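Local coordinates for aminopeptidase-like protein (Chaetomium thermophilum, PDB 5JM6) that probably works as a zinc-dependent aminopeptidase of the M18 family and assembles into a dodecamer, at residues 105-113 with 346-357; 410-419 with 474-482. One frame throughout, in Å; residues are numbered along the deposited sequence.

Contact 1 of 2, residues 105-113 with 346-357; sequences TTRNGSSII and RQGARGNFLPIT
In the beta-hairpin formed by strands 102-107 and 111-117, at one side of the mixed sheet, Arg107 and Ile113 enclose the Phe353 ring of helix 353-368 between them. A classic beta bulge, in which Ser110 and Ser111 both face Arg107, shapes the hairpin end. Ile113 CD1 sits over the middle of one ring face, 3.5 Å from the Phe353 centroid, a CH-pi contact. Across the opposite face runs Arg107: with CG anti to the backbone N (chi1 -164°), CB lies 4.0 Å from the same centroid and the chain then slides past the ring, its guanidinium inclined by 40° to the aromatic plane. Arg107 NH1 donates to Arg346 O at 3.0 Å, which lies near the guanidinium plane. An alanine here would keep CB above Phe353 but would probably leave Arg346 O without this donor and bare much of that ring face. Arg346 in turn spreads its guanidinium over Arg107 CG, while its NE bonds Gly471 O of a neighbouring subunit. The Asn108 and Gln347 amides stack, their planes 27° apart. Deeper in, Ser111 OG donates 2.8 Å to Gln347 O, lying in the carbonyl plane on a lone pair.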
# COMPACT_ATOMS: atom_id res chain seq x y z
N THR A 105 -28.96 47.88 -23.30
CA THR A 105 -29.94 47.34 -22.37
C THR A 105 -29.23 46.59 -21.24
O THR A 105 -28.12 46.08 -21.42
CB THR A 105 -30.97 46.43 -23.09
OG1 THR A 105 -31.74 47.24 -23.98
CG2 THR A 105 -31.92 45.75 -22.12
N THR A 106 -29.88 46.55 -20.09
CA THR A 106 -29.32 46.05 -18.85
C THR A 106 -30.20 44.96 -18.25
O THR A 106 -31.42 44.99 -18.40
CB THR A 106 -29.15 47.22 -17.86
OG1 THR A 106 -27.95 47.94 -18.18
CG2 THR A 106 -29.09 46.75 -16.41
N ARG A 107 -29.57 43.98 -17.61
CA ARG A 107 -30.30 42.98 -16.84
C ARG A 107 -29.61 42.76 -15.50
O ARG A 107 -28.43 42.43 -15.45
CB ARG A 107 -30.41 41.67 -17.63
CG ARG A 107 -31.45 40.71 -17.10
CD ARG A 107 -31.62 39.51 -18.02
NE ARG A 107 -32.48 39.80 -19.17
CZ ARG A 107 -32.98 38.87 -19.98
NH1 ARG A 107 -32.72 37.59 -19.77
NH2 ARG A 107 -33.76 39.23 -20.99
N ASN A 108 -30.36 43.00 -14.42
CA ASN A 108 -29.89 42.83 -13.04
C ASN A 108 -28.68 43.73 -12.70
O ASN A 108 -28.02 43.56 -11.68
CB ASN A 108 -29.56 41.34 -12.80
CG ASN A 108 -29.01 41.05 -11.42
OD1 ASN A 108 -29.72 41.13 -10.42
ND2 ASN A 108 -27.72 40.69 -11.36
N GLY A 109 -28.45 44.74 -13.53
CA GLY A 109 -27.33 45.64 -13.30
C GLY A 109 -25.97 44.96 -13.42
O GLY A 109 -24.95 45.58 -13.15
N SER A 110 -25.98 43.65 -13.68
CA SER A 110 -24.77 42.88 -13.96
C SER A 110 -24.58 42.38 -15.40
O SER A 110 -23.55 41.77 -15.71
CB SER A 110 -24.70 41.70 -13.00
OG SER A 110 -25.84 40.87 -13.15
N SER A 111 -25.56 42.60 -16.27
CA SER A 111 -25.45 42.18 -17.67
C SER A 111 -25.83 43.33 -18.58
O SER A 111 -26.79 44.05 -18.31
CB SER A 111 -26.34 40.97 -17.96
OG SER A 111 -25.64 39.76 -17.78
N ILE A 112 -25.08 43.51 -19.66
CA ILE A 112 -25.35 44.63 -20.55
C ILE A 112 -25.08 44.28 -22.01
O ILE A 112 -24.11 43.59 -22.34
CB ILE A 112 -24.53 45.87 -20.14
CG1 ILE A 112 -24.88 47.08 -21.01
CG2 ILE A 112 -23.03 45.58 -20.17
CD1 ILE A 112 -24.23 48.36 -20.56
N ILE A 113 -25.97 44.75 -22.88
CA ILE A 113 -25.84 44.58 -24.32
C ILE A 113 -25.92 45.94 -24.99
O ILE A 113 -26.92 46.64 -24.87
CB ILE A 113 -26.95 43.67 -24.89
CG1 ILE A 113 -26.82 42.25 -24.32
CG2 ILE A 113 -26.90 43.65 -26.41
CD1 ILE A 113 -28.00 41.37 -24.64
N ARG A 346 -30.61 33.97 -15.37
CA ARG A 346 -31.24 35.06 -16.12
C ARG A 346 -30.28 35.96 -16.91
O ARG A 346 -30.56 36.32 -18.06
CB ARG A 346 -32.05 35.91 -15.14
CG ARG A 346 -32.77 37.11 -15.73
CD ARG A 346 -33.34 37.96 -14.60
NE ARG A 346 -34.02 39.16 -15.07
CZ ARG A 346 -33.80 40.38 -14.58
NH1 ARG A 346 -32.90 40.55 -13.61
NH2 ARG A 346 -34.46 41.42 -15.05
N GLN A 347 -29.13 36.28 -16.32
CA GLN A 347 -28.15 37.14 -16.96
C GLN A 347 -27.01 36.38 -17.65
O GLN A 347 -26.09 37.00 -18.21
CB GLN A 347 -27.57 38.11 -15.93
CG GLN A 347 -28.63 38.80 -15.09
CD GLN A 347 -28.95 38.04 -13.81
OE1 GLN A 347 -28.07 37.44 -13.20
NE2 GLN A 347 -30.22 38.05 -13.41
N GLY A 348 -27.05 35.05 -17.62
CA GLY A 348 -26.01 34.23 -18.21
C GLY A 348 -26.09 34.11 -19.72
O GLY A 348 -27.06 34.54 -20.33
N ALA A 349 -25.07 33.50 -20.33
CA ALA A 349 -24.92 33.48 -21.78
C ALA A 349 -25.82 32.46 -22.49
O ALA A 349 -26.20 32.66 -23.63
CB ALA A 349 -23.47 33.24 -22.16
N ARG A 350 -26.14 31.36 -21.83
CA ARG A 350 -27.10 30.42 -22.41
C ARG A 350 -28.52 30.74 -21.92
O ARG A 350 -29.41 29.89 -21.95
CB ARG A 350 -26.67 28.96 -22.18
CG ARG A 350 -26.04 28.65 -20.85
CD ARG A 350 -25.33 27.31 -20.82
NE ARG A 350 -26.06 26.24 -21.50
CZ ARG A 350 -26.03 24.97 -21.11
NH1 ARG A 350 -25.35 24.63 -20.03
NH2 ARG A 350 -26.71 24.05 -21.78
N GLY A 351 -28.70 31.94 -21.38
CA GLY A 351 -30.02 32.49 -21.10
C GLY A 351 -30.65 33.34 -22.20
O GLY A 351 -30.01 33.66 -23.21
N ASN A 352 -31.91 33.72 -21.97
CA ASN A 352 -32.74 34.49 -22.90
C ASN A 352 -32.13 35.78 -23.45
O ASN A 352 -32.47 36.22 -24.55
CB ASN A 352 -34.06 34.84 -22.20
CG ASN A 352 -35.26 34.86 -23.13
OD1 ASN A 352 -35.14 34.63 -24.33
ND2 ASN A 352 -36.44 35.11 -22.56
N PHE A 353 -31.23 36.37 -22.67
CA PHE A 353 -30.91 37.79 -22.79
C PHE A 353 -30.56 38.28 -24.20
O PHE A 353 -31.23 39.17 -24.72
CB PHE A 353 -29.76 38.14 -21.84
CG PHE A 353 -29.55 39.61 -21.65
CD1 PHE A 353 -30.60 40.50 -21.83
CD2 PHE A 353 -28.31 40.11 -21.29
CE1 PHE A 353 -30.41 41.86 -21.65
CE2 PHE A 353 -28.11 41.47 -21.12
CZ PHE A 353 -29.17 42.34 -21.30
N LEU A 354 -29.54 37.70 -24.82
CA LEU A 354 -29.14 38.17 -26.15
C LEU A 354 -30.12 37.79 -27.27
O LEU A 354 -30.41 38.62 -28.13
CB LEU A 354 -27.72 37.69 -26.50
CG LEU A 354 -27.24 38.13 -27.89
CD1 LEU A 354 -27.09 39.65 -27.96
CD2 LEU A 354 -25.93 37.44 -28.26
N PRO A 355 -30.61 36.53 -27.30
CA PRO A 355 -31.58 36.23 -28.37
C PRO A 355 -32.86 37.07 -28.32
O PRO A 355 -33.26 37.59 -29.37
CB PRO A 355 -31.90 34.76 -28.14
CG PRO A 355 -30.65 34.21 -27.56
CD PRO A 355 -30.15 35.29 -26.65
N ILE A 356 -33.48 37.23 -27.16
CA ILE A 356 -34.74 37.97 -27.09
C ILE A 356 -34.51 39.45 -27.40
O ILE A 356 -35.37 40.10 -28.00
CB ILE A 356 -35.44 37.81 -25.72
CG1 ILE A 356 -36.87 38.34 -25.79
CG2 ILE A 356 -34.66 38.49 -24.60
CD1 ILE A 356 -37.75 37.90 -24.64
N THR A 357 -33.35 39.97 -27.03
CA THR A 357 -33.00 41.35 -27.34
C THR A 357 -32.88 41.55 -28.84
O THR A 357 -33.39 42.53 -29.39
CB THR A 357 -31.69 41.77 -26.66
OG1 THR A 357 -31.89 41.84 -25.24
CG2 THR A 357 -31.23 43.14 -27.16
O HOH W 1 -33.62 43.88 -14.87

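Contact 2 of 2, residues 410-419 with 474-482; sequences PRLNVGVALC and AADVGIPQL
Pro480 packs its ring against the loop 410-416, and the neighbours of its carbons overlap. CB lies near two of them, 3.9 Å from Arg411 O and 4.1 Å from Pro410 CB; CG, at the tip, comes closest to the same backbone carbonyl, 3.3 Å from Arg411 O; CD, where the ring turns back to the nitrogen, faces Gly415 O at 3.6 Å. Leu412 CD2 comes up to the backbone carbonyl of the proline, 3.9 Å from Pro480 O. Back along the chain from Ile479 the loop contact gives way to strand pairing inside the sheet: strand 417-419 pairs antiparallel with strand 473-481 in the large mixed sheet of this zinc-peptidase fold, and strand 448-450 flanks 417-419 on its other side. Ala417 and Gly478 form a hydrogen-bonded pair, Ala417 N giving to Gly478 O at 2.7 Å and Gly478 N returning to Ala417 O at 2.8 Å. Leu418 and Val477 follow as a non-hydrogen-bonded pair, their side chains on the sheet face covered by helix 430-443 through Met433 and Leu436. Val416 meets Val477 through their CG1 methyls, the two side chains crossing at about a right angle. Arg411 turns away, to a salt bridge with Asp235 of a neighbouring subunit. One step past Leu418, Cys419 N reaches Asp476 O at 3.0 Å.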
# COMPACT_ATOMS: atom_id res chain seq x y z
N PRO A 410 0.41 30.88 -27.47
CA PRO A 410 0.54 32.30 -27.82
C PRO A 410 1.44 33.12 -26.91
O PRO A 410 1.59 32.82 -25.72
CB PRO A 410 -0.91 32.81 -27.72
CG PRO A 410 -1.77 31.59 -27.64
CD PRO A 410 -0.93 30.57 -26.96
N ARG A 411 2.02 34.17 -27.47
CA ARG A 411 2.92 35.07 -26.77
C ARG A 411 2.23 36.33 -26.29
O ARG A 411 1.12 36.63 -26.70
CB ARG A 411 4.07 35.46 -27.69
CG ARG A 411 4.67 34.30 -28.44
CD ARG A 411 5.71 33.58 -27.61
NE ARG A 411 7.06 33.85 -28.09
CZ ARG A 411 7.81 32.96 -28.72
NH1 ARG A 411 7.34 31.74 -28.94
NH2 ARG A 411 9.02 33.27 -29.13
N LEU A 412 2.90 37.06 -25.41
CA LEU A 412 2.37 38.33 -24.91
C LEU A 412 2.79 39.45 -25.85
O LEU A 412 3.85 39.38 -26.48
CB LEU A 412 2.85 38.62 -23.49
CG LEU A 412 2.39 37.67 -22.39
CD1 LEU A 412 2.86 38.19 -21.04
CD2 LEU A 412 0.87 37.52 -22.41
N ASN A 413 1.93 40.46 -25.97
CA ASN A 413 2.18 41.64 -26.80
C ASN A 413 2.38 41.30 -28.27
O ASN A 413 3.29 41.80 -28.93
CB ASN A 413 3.39 42.41 -26.26
CG ASN A 413 3.10 43.12 -24.96
OD1 ASN A 413 1.94 43.33 -24.60
ND2 ASN A 413 4.15 43.49 -24.23
N VAL A 414 1.50 40.45 -28.78
CA VAL A 414 1.54 40.04 -30.18
C VAL A 414 0.17 40.28 -30.80
O VAL A 414 0.03 41.01 -31.78
CB VAL A 414 1.96 38.56 -30.33
CG1 VAL A 414 1.64 38.06 -31.72
CG2 VAL A 414 3.44 38.41 -30.03
N GLY A 415 -0.84 39.63 -30.24
CA GLY A 415 -2.19 39.80 -30.73
C GLY A 415 -3.10 38.73 -30.17
O GLY A 415 -2.70 37.93 -29.32
N VAL A 416 -4.32 38.72 -30.66
CA VAL A 416 -5.33 37.82 -30.15
C VAL A 416 -5.13 36.40 -30.66
O VAL A 416 -4.65 36.18 -31.78
CB VAL A 416 -6.72 38.33 -30.53
CG1 VAL A 416 -7.74 37.61 -29.75
CG2 VAL A 416 -6.83 39.81 -30.21
N ALA A 417 -5.47 35.42 -29.82
CA ALA A 417 -5.35 34.02 -30.19
C ALA A 417 -6.70 33.44 -30.61
O ALA A 417 -7.71 33.66 -29.94
CB ALA A 417 -4.78 33.22 -29.02
N LEU A 418 -6.70 32.72 -31.72
CA LEU A 418 -7.88 31.96 -32.11
C LEU A 418 -7.79 30.60 -31.42
O LEU A 418 -6.87 29.83 -31.65
CB LEU A 418 -7.97 31.79 -33.63
CG LEU A 418 -8.53 32.95 -34.47
CD1 LEU A 418 -7.88 34.28 -34.15
CD2 LEU A 418 -8.39 32.64 -35.95
N CYS A 419 -8.76 30.34 -30.55
CA CYS A 419 -8.76 29.14 -29.73
C CYS A 419 -9.45 28.00 -30.48
O CYS A 419 -10.59 28.14 -30.92
CB CYS A 419 -9.45 29.41 -28.39
SG CYS A 419 -8.90 28.38 -27.02
N ALA A 474 -19.64 31.32 -35.87
CA ALA A 474 -18.97 31.76 -34.65
C ALA A 474 -17.53 31.26 -34.51
O ALA A 474 -17.12 30.29 -35.15
CB ALA A 474 -19.78 31.32 -33.44
N ALA A 475 -16.77 31.93 -33.65
CA ALA A 475 -15.42 31.52 -33.31
C ALA A 475 -15.11 31.85 -31.86
O ALA A 475 -15.67 32.80 -31.30
CB ALA A 475 -14.41 32.19 -34.23
N ASP A 476 -14.23 31.07 -31.24
CA ASP A 476 -13.72 31.44 -29.93
C ASP A 476 -12.37 32.13 -30.04
O ASP A 476 -11.44 31.63 -30.67
CB ASP A 476 -13.60 30.25 -28.98
CG ASP A 476 -14.90 29.94 -28.29
OD1 ASP A 476 -15.87 29.56 -28.97
OD2 ASP A 476 -14.99 30.16 -27.07
N VAL A 477 -12.29 33.28 -29.39
CA VAL A 477 -11.20 34.20 -29.58
C VAL A 477 -10.73 34.66 -28.20
O VAL A 477 -11.54 34.86 -27.31
CB VAL A 477 -11.67 35.39 -30.45
CG1 VAL A 477 -10.80 36.58 -30.28
CG2 VAL A 477 -11.73 34.97 -31.91
N GLY A 478 -9.42 34.78 -28.01
CA GLY A 478 -8.96 35.24 -26.72
C GLY A 478 -7.64 35.96 -26.70
O GLY A 478 -6.75 35.73 -27.52
N ILE A 479 -7.51 36.84 -25.71
CA ILE A 479 -6.28 37.55 -25.45
C ILE A 479 -5.47 36.70 -24.49
O ILE A 479 -6.00 36.25 -23.47
CB ILE A 479 -6.55 38.95 -24.87
CG1 ILE A 479 -7.48 39.73 -25.81
CG2 ILE A 479 -5.25 39.71 -24.64
CD1 ILE A 479 -7.83 41.12 -25.31
N PRO A 480 -4.20 36.43 -24.82
CA PRO A 480 -3.40 35.51 -24.01
C PRO A 480 -3.10 36.04 -22.62
O PRO A 480 -2.98 37.25 -22.42
CB PRO A 480 -2.11 35.37 -24.82
CG PRO A 480 -2.03 36.62 -25.62
CD PRO A 480 -3.44 36.97 -25.96
N GLN A 481 -3.01 35.13 -21.66
CA GLN A 481 -2.82 35.48 -20.26
C GLN A 481 -2.10 34.37 -19.49
O GLN A 481 -2.26 33.19 -19.80
CB GLN A 481 -4.18 35.78 -19.62
CG GLN A 481 -4.27 35.46 -18.14
CD GLN A 481 -5.68 35.56 -17.62
OE1 GLN A 481 -6.62 35.75 -18.38
NE2 GLN A 481 -5.83 35.44 -16.31
N LEU A 482 -1.33 34.77 -18.49
CA LEU A 482 -0.72 33.83 -17.56
C LEU A 482 -1.46 33.84 -16.23
O LEU A 482 -2.07 34.84 -15.86
CB LEU A 482 0.76 34.16 -17.34
CG LEU A 482 1.71 33.64 -18.42
CD1 LEU A 482 3.16 33.78 -17.99
CD2 LEU A 482 1.37 32.20 -18.75

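How the contacts relate
Contacts 1 and 2 serve the same mixed sheet from distant parts of it, their centres about 25 Å apart. Both are largely buried, yet they illustrate different ways of building a fold. Contact 1 sets a helix and the loop before it against a hairpin, and side chains do the work: an aromatic ring, arginines, amides and a serine hydroxyl. Contact 2 joins two strands by backbone bonds and sets the loop before one of them on Pro480. Each touches a subunit interface, through Arg346 and Arg411. The side chain of Ser111 lies about 8 Å from that of the zinc ligand His133, and that of Asp476 about 6 Å from that of the zinc ligand Asp391.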